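Local coordinates for protein Dye type peroxidase A (Streptomyces lividans 1326, PDB 6GZW) that is a haem-containing dye-decolourising peroxidase, which probably uses hydrogen peroxide to oxidise dyes and related substrates, at residues Ala359-Ala364 and Glu368-Arg373. Sequence-based numbering, arbitrary orientation.
Sequences AVPGGA and EYVGQR
Val-370 sits between Pro-361 and Ala-364 and divides its two methyls between them. From CB, CG1 runs anti to the backbone N (chi1 176°), and Val-370 CG1 meets Pro-361 CG at 3.8 Å, the two side chains crossing at about a right angle. Val-370 CG2, beside the backbone N, reaches Ala-364 CB at 4.0 Å. Ala-364 CB also lies 3.8 Å from Glu-368 O. Val-370 touches Phe-86 of strand 83-89 and Gln-19 as well.

One water joins the two backbones: it donates to Gly-362 O (2.7 Å) and accepts from Gly-371 N (2.9 Å). Glu-368 OE1 accepts a hydrogen bond from Ala-365 N, while Glu-368 OE2 and Arg-373 NH1 form a salt bridge whose hydrogen bond is weak (3.5 Å). Tyr-369 points away from 359-364, against helix 43-61, and carries Gln-372 CB over the centre of one ring face. Tyr-369 N donates to Gln-372 OE1 (3.2 Å, nearly straight at 167°), and Gln-372 N bonds back to Tyr-369 O.

That type II beta turn, with Gly-371 as N-cap, starts helix 372-375. The chain has reversed (168°) after strand 350-360, the last in sequence, which runs between 83-89 and 219-228 in the two ferredoxin-like halves typical of dye-decolourising peroxidases.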
ATOM      1  N   ALA A 359     -16.933  12.353  15.410  1.00 13.26           N
ATOM      2  CA  ALA A 359     -16.518  13.319  16.415  1.00 13.85           C
ATOM      3  C   ALA A 359     -15.201  12.872  17.023  1.00 13.12           C
ATOM      4  O   ALA A 359     -15.154  11.851  17.735  1.00 15.22           O
ATOM      5  CB  ALA A 359     -17.572  13.433  17.505  1.00 14.26           C
ATOM      6  N   VAL A 360     -14.150  13.636  16.798  1.00 12.73           N
ATOM      7  CA  VAL A 360     -12.805  13.273  17.203  1.00 13.03           C
ATOM      8  C   VAL A 360     -12.444  14.217  18.357  1.00 14.14           C
ATOM      9  O   VAL A 360     -12.137  15.395  18.128  1.00 14.81           O
ATOM     10  CB  VAL A 360     -11.852  13.401  15.999  1.00 13.30           C
ATOM     11  CG1 VAL A 360     -10.395  13.280  16.383  1.00 13.23           C
ATOM     12  CG2 VAL A 360     -12.202  12.351  14.934  1.00 13.28           C
ATOM     13  N   PRO A 361     -12.520  13.726  19.608  1.00 13.96           N
ATOM     14  CA  PRO A 361     -12.281  14.635  20.742  1.00 14.84           C
ATOM     15  C   PRO A 361     -10.850  15.117  20.871  1.00 14.10           C
ATOM     16  O   PRO A 361      -9.970  14.780  20.066  1.00 15.15           O
ATOM     17  CB  PRO A 361     -12.679  13.778  21.938  1.00 14.86           C
ATOM     18  CG  PRO A 361     -12.308  12.397  21.492  1.00 14.46           C
ATOM     19  CD  PRO A 361     -12.790  12.361  20.083  1.00 14.50           C
ATOM     20  N   GLY A 362     -10.602  15.964  21.864  1.00 14.71           N
ATOM     21  CA  GLY A 362      -9.245  16.424  22.148  1.00 14.32           C
ATOM     22  C   GLY A 362      -8.248  15.318  22.448  1.00 15.22           C
ATOM     23  O   GLY A 362      -8.632  14.170  22.681  1.00 14.92           O
ATOM     24  N   GLY A 363      -6.972  15.661  22.456  1.00 15.61           N
ATOM     25  CA  GLY A 363      -5.942  14.664  22.717  1.00 17.04           C
ATOM     26  C   GLY A 363      -5.972  14.224  24.163  1.00 17.82           C
ATOM     27  O   GLY A 363      -6.504  14.921  25.039  1.00 18.16           O
ATOM     28  N   ALA A 364      -5.413  13.055  24.405  1.00 18.98           N
ATOM     29  CA  ALA A 364      -5.242  12.553  25.775  1.00 20.14           C
ATOM     30  C   ALA A 364      -4.136  13.309  26.512  1.00 21.18           C
ATOM     31  O   ALA A 364      -3.016  13.393  26.024  1.00 19.96           O
ATOM     32  CB  ALA A 364      -4.877  11.088  25.706  1.00 20.34           C
ATOM     33  N   GLU A 368      -4.376   9.998  30.985  1.00 30.87           N
ATOM     34  CA  GLU A 368      -5.748   9.909  30.491  1.00 28.93           C
ATOM     35  C   GLU A 368      -5.813   9.040  29.250  1.00 22.68           C
ATOM     36  O   GLU A 368      -4.793   8.738  28.628  1.00 24.97           O
ATOM     37  CB  GLU A 368      -6.288  11.267  30.042  1.00 31.43           C
ATOM     38  CG  GLU A 368      -6.306  12.384  31.051  1.00 34.47           C
ATOM     39  CD  GLU A 368      -7.022  13.606  30.496  1.00 35.62           C
ATOM     40  OE1 GLU A 368      -6.953  13.850  29.251  1.00 36.44           O
ATOM     41  OE2 GLU A 368      -7.692  14.297  31.299  1.00 34.15           O
ATOM     42  N   TYR A 369      -7.050   8.692  28.911  1.00 21.37           N
ATOM     43  CA  TYR A 369      -7.378   8.056  27.637  1.00 19.63           C
ATOM     44  C   TYR A 369      -8.256   8.971  26.771  1.00 18.87           C
ATOM     45  O   TYR A 369      -8.965   9.865  27.267  1.00 19.63           O
ATOM     46  CB  TYR A 369      -8.033   6.675  27.843  1.00 18.98           C
ATOM     47  CG  TYR A 369      -9.404   6.620  28.488  1.00 18.83           C
ATOM     48  CD1 TYR A 369      -9.549   6.510  29.885  1.00 18.65           C
ATOM     49  CD2 TYR A 369     -10.560   6.606  27.722  1.00 18.73           C
ATOM     50  CE1 TYR A 369     -10.816   6.419  30.478  1.00 20.24           C
ATOM     51  CE2 TYR A 369     -11.828   6.521  28.299  1.00 19.49           C
ATOM     52  CZ  TYR A 369     -11.965   6.421  29.681  1.00 19.68           C
ATOM     53  OH  TYR A 369     -13.235   6.342  30.235  1.00 20.96           O
ATOM     54  N   VAL A 370      -8.226   8.711  25.462  1.00 17.99           N
ATOM     55  CA  VAL A 370      -8.994   9.493  24.498  1.00 17.18           C
ATOM     56  C   VAL A 370     -10.490   9.249  24.717  1.00 17.72           C
ATOM     57  O   VAL A 370     -10.937   8.101  24.808  1.00 17.30           O
ATOM     58  CB  VAL A 370      -8.584   9.135  23.044  1.00 17.37           C
ATOM     59  CG1 VAL A 370      -9.468   9.882  22.048  1.00 17.65           C
ATOM     60  CG2 VAL A 370      -7.109   9.453  22.833  1.00 17.68           C
ATOM     61  N   GLY A 371     -11.266  10.331  24.813  1.00 16.82           N
ATOM     62  CA  GLY A 371     -12.705  10.232  25.014  1.00 16.91           C
ATOM     63  C   GLY A 371     -13.127  10.051  26.468  1.00 16.85           C
ATOM     64  O   GLY A 371     -14.281   9.741  26.741  1.00 17.61           O
ATOM     65  N   GLN A 372     -12.203  10.284  27.386  1.00 18.12           N
ATOM     66  CA  GLN A 372     -12.465  10.032  28.805  1.00 19.51           C
ATOM     67  C   GLN A 372     -13.564  10.910  29.373  1.00 21.35           C
ATOM     68  O   GLN A 372     -14.396  10.419  30.142  1.00 20.46           O
ATOM     69  CB  GLN A 372     -11.206  10.203  29.616  1.00 20.28           C
ATOM     70  CG  GLN A 372     -11.421   9.902  31.097  1.00 22.29           C
ATOM     71  CD  GLN A 372     -10.150   9.562  31.814  1.00 22.86           C
ATOM     72  OE1 GLN A 372      -9.058   9.518  31.237  1.00 23.16           O
ATOM     73  NE2 GLN A 372     -10.290   9.310  33.125  1.00 27.09           N
ATOM     74  N   ARG A 373     -13.613  12.185  28.962  1.00 22.18           N
ATOM     75  CA  ARG A 373     -14.724  13.047  29.407  1.00 22.33           C
ATOM     76  C   ARG A 373     -16.100  12.599  28.933  1.00 22.52           C
ATOM     77  O   ARG A 373     -17.100  12.839  29.611  1.00 23.89           O
ATOM     78  CB  ARG A 373     -14.490  14.500  28.986  1.00 24.17           C
ATOM     79  CG  ARG A 373     -13.380  15.189  29.732  1.00 25.27           C
ATOM     80  CD  ARG A 373     -13.721  15.381  31.205  1.00 25.27           C
ATOM     81  NE  ARG A 373     -13.362  14.229  32.047  1.00 26.07           N
ATOM     82  CZ  ARG A 373     -12.121  13.903  32.428  1.00 27.29           C
ATOM     83  NH1 ARG A 373     -11.066  14.623  32.036  1.00 28.09           N
ATOM     84  NH2 ARG A 373     -11.924  12.826  33.199  1.00 27.17           N
TER
HETATM   85  O   HOH W   1     -10.067  12.965  24.674  1.00 18.49           O